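Local structure of extracellular serine protease (Aeromonas sobria, 3HJR) at residues Q441-T446 with S462-A467. The protein cleaves peptide bonds after paired basic residues, at least one of them lysine, as a calcium-binding, kexin-like secreted serine protease and probable virulence factor. Sequence-based numbering, arbitrary orientation.
Sequences QKINVT and STTRIA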
ATOM      1  N   GLN A 441      23.458  11.928  -0.632  1.00  6.12           N
ATOM      2  CA  GLN A 441      24.642  12.090   0.211  1.00  6.48           C
ATOM      3  C   GLN A 441      24.985  10.719   0.752  1.00  6.31           C
ATOM      4  O   GLN A 441      24.210  10.133   1.516  1.00  6.53           O
ATOM      5  CB  GLN A 441      24.422  13.091   1.371  1.00  7.17           C
ATOM      6  CG  GLN A 441      24.036  14.459   0.812  1.00  8.03           C
ATOM      7  CD  GLN A 441      24.141  15.632   1.746  1.00  8.74           C
ATOM      8  OE1 GLN A 441      23.852  16.744   1.325  1.00 10.75           O
ATOM      9  NE2 GLN A 441      24.523  15.410   3.005  1.00  4.98           N
ATOM     10  N   LYS A 442      26.159  10.225   0.363  1.00  5.35           N
ATOM     11  CA  LYS A 442      26.632   8.905   0.739  1.00  5.06           C
ATOM     12  C   LYS A 442      27.745   8.970   1.773  1.00  4.13           C
ATOM     13  O   LYS A 442      28.712   9.724   1.612  1.00  2.15           O
ATOM     14  CB  LYS A 442      27.121   8.136  -0.501  1.00  6.25           C
ATOM     15  CG  LYS A 442      27.484   6.699  -0.193  1.00  9.80           C
ATOM     16  CD  LYS A 442      27.700   5.881  -1.480  1.00 13.68           C
ATOM     17  CE  LYS A 442      28.815   4.906  -1.272  1.00 16.98           C
ATOM     18  NZ  LYS A 442      28.341   3.764  -0.428  1.00 21.02           N
ATOM     19  N   ILE A 443      27.576   8.190   2.841  1.00  3.06           N
ATOM     20  CA  ILE A 443      28.573   8.022   3.875  1.00  3.57           C
ATOM     21  C   ILE A 443      29.154   6.611   3.809  1.00  3.83           C
ATOM     22  O   ILE A 443      28.434   5.618   3.877  1.00  3.73           O
ATOM     23  CB  ILE A 443      27.950   8.236   5.280  1.00  3.92           C
ATOM     24  CG1 ILE A 443      27.328   9.640   5.397  1.00  4.36           C
ATOM     25  CG2 ILE A 443      28.967   7.908   6.339  1.00  4.43           C
ATOM     26  CD1 ILE A 443      28.370  10.794   5.333  1.00  5.34           C
ATOM     27  N   ASN A 444      30.466   6.533   3.688  1.00  4.19           N
ATOM     28  CA  ASN A 444      31.200   5.272   3.665  1.00  5.78           C
ATOM     29  C   ASN A 444      31.766   5.076   5.046  1.00  6.65           C
ATOM     30  O   ASN A 444      32.694   5.774   5.426  1.00  6.23           O
ATOM     31  CB  ASN A 444      32.314   5.361   2.635  1.00  6.23           C
ATOM     32  CG  ASN A 444      31.794   5.645   1.257  1.00  6.91           C
ATOM     33  OD1 ASN A 444      31.016   4.859   0.725  1.00  9.08           O
ATOM     34  ND2 ASN A 444      32.208   6.763   0.664  1.00  9.63           N
ATOM     35  N   VAL A 445      31.198   4.160   5.826  1.00  7.77           N
ATOM     36  CA  VAL A 445      31.573   4.079   7.235  1.00  9.29           C
ATOM     37  C   VAL A 445      32.786   3.179   7.495  1.00 10.84           C
ATOM     38  O   VAL A 445      32.947   2.114   6.887  1.00 11.66           O
ATOM     39  CB  VAL A 445      30.364   3.795   8.220  1.00  9.74           C
ATOM     40  CG1 VAL A 445      28.986   3.916   7.549  1.00  9.20           C
ATOM     41  CG2 VAL A 445      30.501   2.507   8.986  1.00 11.08           C
ATOM     42  N   THR A 446      33.650   3.653   8.392  1.00 12.34           N
ATOM     43  CA  THR A 446      34.920   3.002   8.709  1.00 13.55           C
ATOM     44  C   THR A 446      35.169   2.941  10.216  1.00 13.53           C
ATOM     45  O   THR A 446      34.436   3.524  11.006  1.00 13.49           O
ATOM     46  CB  THR A 446      36.081   3.782   8.066  1.00 14.15           C
ATOM     47  OG1 THR A 446      36.052   5.137   8.533  1.00 15.31           O
ATOM     48  CG2 THR A 446      35.908   3.919   6.557  1.00 15.35           C
ATOM     49  N   SER A 462      25.292   6.716  12.276  1.00  7.88           N
ATOM     50  CA  SER A 462      26.079   7.341  11.228  1.00  8.15           C
ATOM     51  C   SER A 462      25.275   8.532  10.782  1.00  7.94           C
ATOM     52  O   SER A 462      24.042   8.459  10.746  1.00  9.11           O
ATOM     53  CB  SER A 462      26.282   6.386  10.059  1.00  7.81           C
ATOM     54  OG  SER A 462      27.112   6.977   9.064  1.00  7.33           O
ATOM     55  N   THR A 463      25.975   9.618  10.435  1.00  8.07           N
ATOM     56  CA  THR A 463      25.330  10.893  10.214  1.00  7.81           C
ATOM     57  C   THR A 463      25.767  11.565   8.931  1.00  6.57           C
ATOM     58  O   THR A 463      26.842  11.304   8.388  1.00  7.51           O
ATOM     59  CB  THR A 463      25.594  11.855  11.382  1.00  7.51           C
ATOM     60  OG1 THR A 463      27.007  12.122  11.534  1.00  7.66           O
ATOM     61  CG2 THR A 463      25.137  11.248  12.736  1.00  7.30           C
ATOM     62  N   THR A 464      24.913  12.454   8.465  1.00  7.51           N
ATOM     63  CA  THR A 464      25.231  13.343   7.352  1.00  6.49           C
ATOM     64  C   THR A 464      24.459  14.642   7.483  1.00  6.47           C
ATOM     65  O   THR A 464      23.303  14.630   7.884  1.00  7.15           O
ATOM     66  CB  THR A 464      24.943  12.680   5.967  1.00  7.20           C
ATOM     67  OG1 THR A 464      25.433  13.521   4.907  1.00  8.04           O
ATOM     68  CG2 THR A 464      23.446  12.532   5.715  1.00  7.86           C
ATOM     69  N   ARG A 465      25.093  15.752   7.130  1.00  5.23           N
ATOM     70  CA  ARG A 465      24.453  17.056   7.239  1.00  6.07           C
ATOM     71  C   ARG A 465      23.934  17.492   5.919  1.00  5.57           C
ATOM     72  O   ARG A 465      24.677  17.550   4.944  1.00  6.09           O
ATOM     73  CB  ARG A 465      25.396  18.133   7.784  1.00  5.62           C
ATOM     74  CG  ARG A 465      24.666  19.413   8.206  1.00  7.18           C
ATOM     75  CD  ARG A 465      25.502  20.387   9.019  1.00  5.15           C
ATOM     76  NE  ARG A 465      24.741  21.605   9.301  1.00  8.55           N
ATOM     77  CZ  ARG A 465      24.660  22.641   8.500  1.00  7.70           C
ATOM     78  NH1 ARG A 465      23.940  23.706   8.869  1.00  9.90           N
ATOM     79  NH2 ARG A 465      25.281  22.642   7.320  1.00 10.08           N
ATOM     80  N   ILE A 466      22.648  17.807   5.904  1.00  6.96           N
ATOM     81  CA  ILE A 466      22.022  18.476   4.772  1.00  7.02           C
ATOM     82  C   ILE A 466      22.183  19.979   4.989  1.00  7.47           C
ATOM     83  O   ILE A 466      21.673  20.537   5.965  1.00  7.52           O
ATOM     84  CB  ILE A 466      20.524  18.076   4.693  1.00  7.91           C
ATOM     85  CG1 ILE A 466      20.366  16.583   4.290  1.00  8.47           C
ATOM     86  CG2 ILE A 466      19.760  18.962   3.694  1.00  8.67           C
ATOM     87  CD1 ILE A 466      20.775  16.283   2.860  1.00 10.25           C
ATOM     88  N   ALA A 467      22.913  20.621   4.094  1.00  8.20           N
ATOM     89  CA  ALA A 467      23.169  22.069   4.173  1.00  8.87           C
ATOM     90  C   ALA A 467      22.037  22.930   3.624  1.00  9.84           C
ATOM     91  O   ALA A 467      21.903  24.101   4.006  1.00 10.51           O
ATOM     92  CB  ALA A 467      24.472  22.410   3.437  1.00  8.98           C
TER
HETATM   93  O   HOH W   1      23.905  19.377   1.789  1.00 27.77           O
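With CG of Gln441 set beside its own backbone N (chi1 -59°) and the chain extended beyond it, the carboxamide is carried across to Thr464, whose OG1 lies anti to the backbone N (chi1 -172°) and faces the incoming amide. Gln441 NE2 donates twice, over 2.8 Å to Thr464 OG1 along a bent path and over 2.9 Å to Arg465 O in a nearly straight line (177°). Both acceptors lie in the plane of the amide, which fixes its rotation, although the nitrogen approaches Arg465 O from above the carbonyl plane. The other end of the amide is held by a water that donates to Gln441 OE1 and accepts from Ala467 N, while Ile466 CD1 packs 3.5 Å from Gln441 OE1. No backbone hydrogen bonds link the two strands, whose axes run roughly antiparallel and come within 7.8 Å at their closest; they face each other as edges of the two sheets of the beta-sandwich P-domain found in kexin and furin relatives. Each is bonded into its own sheet, 441-444 to strand 583-594 and 462-466 to strand 545-553. Farther along, Ile443 brings its aliphatic branches against the other strand: CG1 comes within 3.9 Å of Thr464 CB, and CD1 rests 3.5 Å from Thr463 O. On its other branch, Ile443 CG2 touches Ser462 OG at 3.4 Å, a hydroxyl that also makes a weak hydrogen bond with Trp588. Val445 CG1 lies 3.9 Å from the same Ser462 OG, and its side chain also touches Ala450.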